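Local coordinates for protein protocatechuate decarboxylase (Klebsiella pneumoniae, PDB 5O3M) that decarboxylates 3,4-dihydroxybenzoic acid, probably to catechol, as a UbiD-type, prenylated-flavin-dependent lyase, and probably also carboxylates catechols in the reverse direction, at residues L171-A176 with T185-H190. Sequence-based numbering, arbitrary orientation.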
ATOM      1  N   LEU A 171      45.705   3.767   2.010  1.00 33.36           N
ATOM      2  CA  LEU A 171      45.851   2.339   2.276  1.00 36.53           C
ATOM      3  C   LEU A 171      46.790   2.109   3.451  1.00 40.45           C
ATOM      4  O   LEU A 171      47.708   1.289   3.399  1.00 37.70           O
ATOM      5  CB  LEU A 171      46.322   1.605   1.023  1.00 41.11           C
ATOM      6  CG  LEU A 171      45.225   1.257   0.012  1.00 38.74           C
ATOM      7  CD1 LEU A 171      45.812   0.548  -1.169  1.00 37.34           C
ATOM      8  CD2 LEU A 171      44.120   0.393   0.662  1.00 36.15           C
ATOM      9  N   GLY A 172      46.559   2.840   4.543  1.00 44.30           N
ATOM     10  CA  GLY A 172      47.385   2.735   5.729  1.00 44.16           C
ATOM     11  C   GLY A 172      46.936   1.656   6.695  1.00 46.65           C
ATOM     12  O   GLY A 172      45.835   1.729   7.257  1.00 44.67           O
ATOM     13  N   LEU A 173      47.779   0.648   6.901  1.00 41.89           N
ATOM     14  CA  LEU A 173      47.470  -0.442   7.825  1.00 43.88           C
ATOM     15  C   LEU A 173      48.088  -0.122   9.186  1.00 45.65           C
ATOM     16  O   LEU A 173      49.315  -0.149   9.354  1.00 35.84           O
ATOM     17  CB  LEU A 173      47.970  -1.775   7.281  1.00 35.92           C
ATOM     18  CG  LEU A 173      47.568  -2.998   8.106  1.00 40.86           C
ATOM     19  CD1 LEU A 173      46.213  -3.586   7.622  1.00 33.54           C
ATOM     20  CD2 LEU A 173      48.673  -4.043   8.049  1.00 42.14           C
ATOM     21  N   ALA A 174      47.233   0.180  10.155  1.00 45.95           N
ATOM     22  CA  ALA A 174      47.675   0.546  11.491  1.00 47.57           C
ATOM     23  C   ALA A 174      47.867  -0.705  12.337  1.00 53.61           C
ATOM     24  O   ALA A 174      47.004  -1.590  12.354  1.00 54.54           O
ATOM     25  CB  ALA A 174      46.665   1.484  12.155  1.00 36.45           C
ATOM     26  N   LEU A 175      49.011  -0.779  13.016  1.00 49.02           N
ATOM     27  CA  LEU A 175      49.235  -1.710  14.112  1.00 52.13           C
ATOM     28  C   LEU A 175      49.266  -0.926  15.417  1.00 58.32           C
ATOM     29  O   LEU A 175      49.822   0.174  15.473  1.00 57.68           O
ATOM     30  CB  LEU A 175      50.541  -2.487  13.936  1.00 46.96           C
ATOM     31  CG  LEU A 175      50.400  -3.773  13.126  1.00 51.10           C
ATOM     32  CD1 LEU A 175      49.785  -3.499  11.767  1.00 46.20           C
ATOM     33  CD2 LEU A 175      51.747  -4.441  12.982  1.00 51.42           C
ATOM     34  N   ALA A 176      48.659  -1.487  16.458  1.00 60.23           N
ATOM     35  CA  ALA A 176      48.569  -0.807  17.745  1.00 58.65           C
ATOM     36  C   ALA A 176      48.211  -1.824  18.821  1.00 57.47           C
ATOM     37  O   ALA A 176      47.684  -2.903  18.533  1.00 60.85           O
ATOM     38  CB  ALA A 176      47.541   0.328  17.711  1.00 50.16           C
ATOM     39  N   THR A 185      46.051  -6.502  20.828  1.00 61.00           N
ATOM     40  CA  THR A 185      46.562  -5.845  19.634  1.00 61.63           C
ATOM     41  C   THR A 185      45.432  -5.642  18.633  1.00 60.85           C
ATOM     42  O   THR A 185      44.344  -6.204  18.773  1.00 70.35           O
ATOM     43  CB  THR A 185      47.705  -6.665  19.007  1.00 62.67           C
ATOM     44  OG1 THR A 185      47.224  -7.962  18.633  1.00 61.37           O
ATOM     45  CG2 THR A 185      48.855  -6.830  19.999  1.00 57.13           C
ATOM     46  N   ASP A 186      45.697  -4.830  17.609  1.00 58.19           N
ATOM     47  CA  ASP A 186      44.744  -4.629  16.523  1.00 49.80           C
ATOM     48  C   ASP A 186      45.477  -4.309  15.223  1.00 49.55           C
ATOM     49  O   ASP A 186      46.568  -3.729  15.230  1.00 50.49           O
ATOM     50  CB  ASP A 186      43.744  -3.506  16.830  1.00 43.85           C
ATOM     51  CG  ASP A 186      42.440  -3.656  16.052  1.00 56.72           C
ATOM     52  OD1 ASP A 186      42.127  -4.792  15.622  1.00 57.15           O
ATOM     53  OD2 ASP A 186      41.729  -2.640  15.877  1.00 59.51           O
ATOM     54  N   VAL A 187      44.845  -4.682  14.113  1.00 41.85           N
ATOM     55  CA  VAL A 187      45.338  -4.461  12.758  1.00 40.93           C
ATOM     56  C   VAL A 187      44.163  -3.932  11.948  1.00 45.56           C
ATOM     57  O   VAL A 187      43.183  -4.657  11.733  1.00 50.02           O
ATOM     58  CB  VAL A 187      45.885  -5.743  12.118  1.00 42.57           C
ATOM     59  CG1 VAL A 187      46.465  -5.430  10.747  1.00 47.39           C
ATOM     60  CG2 VAL A 187      46.902  -6.427  13.034  1.00 49.81           C
ATOM     61  N   THR A 188      44.271  -2.701  11.465  1.00 49.21           N
ATOM     62  CA  THR A 188      43.149  -2.000  10.860  1.00 46.32           C
ATOM     63  C   THR A 188      43.629  -1.136   9.697  1.00 46.90           C
ATOM     64  O   THR A 188      44.759  -0.634   9.701  1.00 45.25           O
ATOM     65  CB  THR A 188      42.436  -1.141  11.915  1.00 42.39           C
ATOM     66  OG1 THR A 188      43.415  -0.421  12.667  1.00 51.53           O
ATOM     67  CG2 THR A 188      41.645  -2.017  12.874  1.00 42.00           C
ATOM     68  N   ILE A 189      42.762  -0.968   8.696  1.00 43.41           N
ATOM     69  CA  ILE A 189      43.044  -0.126   7.534  1.00 40.73           C
ATOM     70  C   ILE A 189      42.395   1.231   7.750  1.00 48.48           C
ATOM     71  O   ILE A 189      41.235   1.316   8.178  1.00 43.32           O
ATOM     72  CB  ILE A 189      42.547  -0.759   6.220  1.00 38.05           C
ATOM     73  CG1 ILE A 189      43.204  -2.112   5.976  1.00 40.13           C
ATOM     74  CG2 ILE A 189      42.855   0.139   5.030  1.00 33.99           C
ATOM     75  CD1 ILE A 189      42.790  -2.755   4.652  1.00 40.88           C
ATOM     76  N   HIS A 190      43.148   2.287   7.455  1.00 43.56           N
ATOM     77  CA  HIS A 190      42.680   3.652   7.577  1.00 33.83           C
ATOM     78  C   HIS A 190      43.164   4.445   6.370  1.00 37.89           C
ATOM     79  O   HIS A 190      44.100   4.052   5.668  1.00 40.88           O
ATOM     80  CB  HIS A 190      43.202   4.340   8.851  1.00 39.46           C
ATOM     81  CG  HIS A 190      42.860   3.633  10.127  1.00 50.64           C
ATOM     82  ND1 HIS A 190      41.936   4.127  11.023  1.00 50.46           N
ATOM     83  CD2 HIS A 190      43.345   2.493  10.677  1.00 51.32           C
ATOM     84  CE1 HIS A 190      41.852   3.314  12.062  1.00 51.36           C
ATOM     85  NE2 HIS A 190      42.698   2.316  11.878  1.00 53.52           N
TER
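The imidazole of His190 reaches Ala174 obliquely, CD2 lying 3.8 Å from the methyl CB, while Gly172 O sits at the ring's edge, near its plane. Also at the edge and in plane is Thr188 OG1, 2.9 Å from NE2 in a hydrogen bond; ND1 is engaged by Phe203 O. With both nitrogens bonded, the ring is fixed in rotation. The threonine hydroxyl stands between its own backbone N and carbonyl carbon (chi1 46°), which turns it along the strand toward His190. Small residues suit the strand opposite: Gly172, lacking a side chain, leaves His190 O uncrowded, and the single methyl of Ala174 fits beside both imidazole CD2 and Thr188 OG1. Ile210 of helix 209-219 packs on Ala174 and Thr188. Farther along this face, Asp186 turns its carboxylate away from Ala176: OD1 forms a salt bridge with Arg208 despite the nearby Glu253 carboxylate, and OD2 is held by Ile210 N.

Aliphatic side chains fill the other face, where beta-branched Val187 and Ile189 suit an extended strand. A chi1 of -174° leads the Leu173 isobutyl group across toward them, bringing CD1 to Val187 CG1, at 3.6 Å, and Ile189 CG1, at 3.7 Å. Leu175 lies alongside Val187, pointing the same way. On this nonpolar surface Ile236 and Ala240 of helix 234-240 pack against Leu173, and Tyr237 against Ile189, which also lies near a bound pentane-1,5-diol.

Backbone bonds join Gly172 to His190 and Ala174 to Thr188 in both directions; Ala174 N to Thr188 O is the shortest, at 2.6 Å. At Ala176 and Asp186, the bond from Ala176 N is weak, but Asp186 N still reaches Ala176 O. Leu173-Ile189 and Leu175-Val187 are the intervening non-hydrogen-bonded pairs. Consecutive, antiparallel and briefly connected, strands 168-177 and 185-196 form a beta hairpin in the antiparallel sheet of the UbiD Rift-related domain, with strand 224-230 flanking 168-177 on its other side.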